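Side-chain contacts in alkylhydroperoxidase AhpD core (Rhodospirillum rubrum, PDB 2OUW), which probably reduces peroxides through a dithiol-disulfide centre, as related AhpD-like oxidoreductases of the carboxymuconolactone decarboxylase family do: residues S83-Y86 / C87-H91; A103-A106 / E107-I111. All blocks are in the same frame, centred on the assembly; numbering follows the deposited sequence. Where two conformers were deposited one is given.

Interaction 1: residues S83-Y86 / C87-H91; sequences SCSY and CAHSH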
# COMPACT_ATOMS: atom_id res chain seq x y z
N SER B 83 2.48 -1.42 -6.37
CA SER B 83 3.96 -1.29 -6.52
C SER B 83 4.76 -2.57 -6.82
O SER B 83 5.89 -2.75 -6.34
CB SER B 83 4.59 -0.51 -5.36
OG SER B 83 5.85 0.04 -5.74
N CYS B 84 4.19 -3.42 -7.68
CA CYS B 84 4.87 -4.64 -8.12
C CYS B 84 5.68 -4.31 -9.36
O CYS B 84 5.13 -4.13 -10.45
CB CYS B 84 3.84 -5.74 -8.46
SG CYS B 84 4.64 -7.21 -9.12
N SER B 85 7.00 -4.27 -9.22
CA SER B 85 7.89 -3.88 -10.32
C SER B 85 7.86 -4.84 -11.50
O SER B 85 7.80 -4.41 -12.66
CB SER B 85 9.34 -3.79 -9.85
OG SER B 85 10.21 -3.97 -10.96
N TYR B 86 7.94 -6.14 -11.20
CA TYR B 86 7.86 -7.15 -12.24
C TYR B 86 6.53 -7.01 -13.00
O TYR B 86 6.49 -7.07 -14.21
CB TYR B 86 8.00 -8.56 -11.63
CG TYR B 86 7.87 -9.65 -12.65
CD1 TYR B 86 6.61 -10.15 -13.02
CD2 TYR B 86 8.98 -10.15 -13.29
CE1 TYR B 86 6.50 -11.13 -13.98
CE2 TYR B 86 8.87 -11.13 -14.25
CZ TYR B 86 7.64 -11.62 -14.59
OH TYR B 86 7.54 -12.58 -15.56
N CYS B 87 5.45 -6.80 -12.27
CA CYS B 87 4.13 -6.72 -12.87
C CYS B 87 3.96 -5.49 -13.75
O CYS B 87 3.22 -5.52 -14.75
CB CYS B 87 3.06 -6.73 -11.77
SG CYS B 87 3.32 -8.03 -10.53
N ALA B 88 4.63 -4.40 -13.40
CA ALA B 88 4.64 -3.21 -14.25
C ALA B 88 5.28 -3.52 -15.62
O ALA B 88 4.76 -3.14 -16.66
CB ALA B 88 5.39 -2.07 -13.57
N HIS B 89 6.41 -4.22 -15.60
CA HIS B 89 7.03 -4.69 -16.82
C HIS B 89 6.18 -5.66 -17.65
O HIS B 89 5.91 -5.41 -18.83
CB HIS B 89 8.35 -5.37 -16.53
CG HIS B 89 9.46 -4.44 -16.24
ND1 HIS B 89 10.17 -3.80 -17.23
CD2 HIS B 89 10.02 -4.04 -15.06
CE1 HIS B 89 11.11 -3.06 -16.68
NE2 HIS B 89 11.04 -3.19 -15.37
N SER B 90 5.77 -6.76 -17.04
CA SER B 90 5.04 -7.78 -17.79
C SER B 90 3.74 -7.26 -18.36
O SER B 90 3.41 -7.56 -19.50
CB SER B 90 4.79 -9.05 -16.97
OG SER B 90 3.86 -8.83 -15.91
N HIS B 91 2.98 -6.48 -17.59
CA HIS B 91 1.71 -5.99 -18.12
C HIS B 91 1.81 -4.79 -19.05
O HIS B 91 0.88 -4.52 -19.82
CB HIS B 91 0.71 -5.78 -17.01
CG HIS B 91 0.36 -7.06 -16.34
ND1 HIS B 91 -0.56 -7.93 -16.87
CD2 HIS B 91 0.88 -7.68 -15.25
CE1 HIS B 91 -0.62 -9.01 -16.12
NE2 HIS B 91 0.22 -8.87 -15.11
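C84 and C87 are joined in the CXXC disulfide that opens helix 85-97, the motif that marks AhpD-like proteins and probably their redox centre. C84 occupies the N-cap, and its SG, swung anti to the backbone N (chi1 176°), meets C87 SG at 2.1 Å. This is the tight end of the contact: C84 CB comes within 3.1 Å of C87 SG, and the helix begins beside the bridge, A88 N donating to C84 O at 3.0 Å. Two residues on, S90 N bonds Y86 O at 2.9 Å.

The looser side is that of S85, which is partly exposed and modelled in two conformers; in the one given, S85 OG hydrogen-bonds Q126 of a third subunit. Its carbonyl is more firmly placed: S85 O accepts H89 N and also lies at the edge of the H89 ring, near its plane, with CD2 3.3 Å from S85 O. Y86, by contrast, is buried between subunits. Its side chain leaves the helix obliquely, the ring coming beside S90, and its hydroxyl is gripped by D130 of a second subunit and by N36 of its own chain. A leucine in place of Y86 would probably leave D130 and N36 without their common hydroxyl partner and open a gap beside S90. There, Y86 CE1 stands 4.0 Å from S90 OG, the oxygen that also hydrogen-bonds an unidentified bound molecule.

Interaction 2: residues A103-A106 / E107-I111; sequences AQHA and EVLAI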
# COMPACT_ATOMS: atom_id res chain seq x y z
N ALA B 103 0.28 7.01 -27.47
CA ALA B 103 -0.77 7.90 -26.99
C ALA B 103 -1.61 7.26 -25.86
O ALA B 103 -1.90 7.90 -24.84
CB ALA B 103 -1.65 8.28 -28.13
N GLN B 104 -2.01 6.00 -26.06
CA GLN B 104 -2.81 5.30 -25.07
C GLN B 104 -2.02 5.07 -23.79
O GLN B 104 -2.53 5.27 -22.70
CB GLN B 104 -3.32 3.96 -25.63
CG GLN B 104 -4.42 4.11 -26.68
CD GLN B 104 -4.75 2.80 -27.35
OE1 GLN B 104 -3.88 1.98 -27.62
NE2 GLN B 104 -6.03 2.59 -27.62
N HIS B 105 -0.76 4.66 -23.94
CA HIS B 105 0.13 4.46 -22.80
C HIS B 105 0.28 5.72 -21.96
O HIS B 105 0.24 5.67 -20.73
CB HIS B 105 1.51 3.99 -23.31
CG HIS B 105 2.39 3.43 -22.23
ND1 HIS B 105 3.72 3.15 -22.43
CD2 HIS B 105 2.13 3.08 -20.95
CE1 HIS B 105 4.24 2.65 -21.32
NE2 HIS B 105 3.29 2.60 -20.41
N ALA B 106 0.44 6.85 -22.63
CA ALA B 106 0.66 8.12 -21.97
C ALA B 106 -0.58 8.48 -21.15
O ALA B 106 -0.47 8.94 -20.01
CB ALA B 106 0.96 9.18 -22.98
N GLU B 107 -1.75 8.23 -21.72
CA GLU B 107 -3.02 8.48 -21.03
C GLU B 107 -3.21 7.55 -19.83
O GLU B 107 -3.62 8.00 -18.77
CB GLU B 107 -4.19 8.40 -22.03
CG GLU B 107 -5.59 8.49 -21.42
CD GLU B 107 -5.94 9.87 -20.88
OE1 GLU B 107 -5.17 10.83 -21.08
OE2 GLU B 107 -7.01 9.99 -20.23
N VAL B 108 -2.86 6.27 -19.97
CA VAL B 108 -2.93 5.33 -18.83
C VAL B 108 -2.07 5.83 -17.68
O VAL B 108 -2.51 5.89 -16.53
CB VAL B 108 -2.49 3.89 -19.23
CG1 VAL B 108 -2.40 3.00 -18.00
CG2 VAL B 108 -3.43 3.28 -20.24
N LEU B 109 -0.86 6.25 -18.01
CA LEU B 109 0.05 6.82 -17.01
C LEU B 109 -0.53 8.04 -16.34
O LEU B 109 -0.52 8.16 -15.10
CB LEU B 109 1.40 7.18 -17.64
CG LEU B 109 2.30 6.00 -18.00
CD1 LEU B 109 3.58 6.47 -18.66
CD2 LEU B 109 2.68 5.21 -16.84
N ALA B 110 -1.04 8.94 -17.17
CA ALA B 110 -1.68 10.15 -16.67
C ALA B 110 -2.80 9.86 -15.66
O ALA B 110 -2.92 10.55 -14.64
CB ALA B 110 -2.21 11.01 -17.86
N ILE B 111 -3.62 8.87 -15.96
CA ILE B 111 -4.71 8.49 -15.08
C ILE B 111 -4.17 7.90 -13.79
O ILE B 111 -4.66 8.20 -12.71
CB ILE B 111 -5.64 7.49 -15.75
CG1 ILE B 111 -6.34 8.15 -16.94
CG2 ILE B 111 -6.68 6.96 -14.75
CD1 ILE B 111 -7.03 7.17 -17.84
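A103 meets E107 through the main chain, E107 N donating to A103 O at 3.1 Å, while E107 CB lies 3.7 Å from A103 O. The glutamate then bends at chi2 (70°) and its end leads away, to a long, weak ion pair with R71 of a second subunit. At Q104 the carbonyl takes V108 N at 2.9 Å and is also flanked by a methyl, V108 CG2, 3.3 Å from Q104 O; the amide end of Q104 turns back instead, where OE1 accepts from T101 N. Such i to i+4 pairing is the regular repeat of an alpha-helix, here the first turns of helix 102-125, the long helix that follows the CXXC helix in this all-helical fold. H105 adds a side-chain contact to the pattern. Its chi1 of -166° carries the ring to the carbonyl side of its own residue, where L109, one turn on, sets CD1 over one ring face, 4.2 Å above the plane and displaced toward the rim. L109 CG is 3.4 Å from H105 O, the carbonyl that accepts L109 N. T92 and R96 of helix 85-97 touch the H105 side chain too. A106, with just a methyl, engages A110 by its carbonyl: A106 O accepts A110 N at 2.9 Å.

Both interactions are local turns of successive helices, interaction 1 on helix 85-97 and interaction 2 on helix 102-125, with centres 16 Å apart and no direct touch. Interaction 1 is almost wholly buried, about 8 Å from the chain centre, and adds a covalent sulfur bridge and hydroxyl bonds between subunits to its helical backbone bonds. Interaction 2, its centre about 17 Å from that of the chain, is only partly buried and relies on backbone bonds and a leucine methyl over a histidine ring, its charged group leading away. Helix 68-81 lies against both, through S79 for the first and L69 and M73 for the second, and the second subunit touches each.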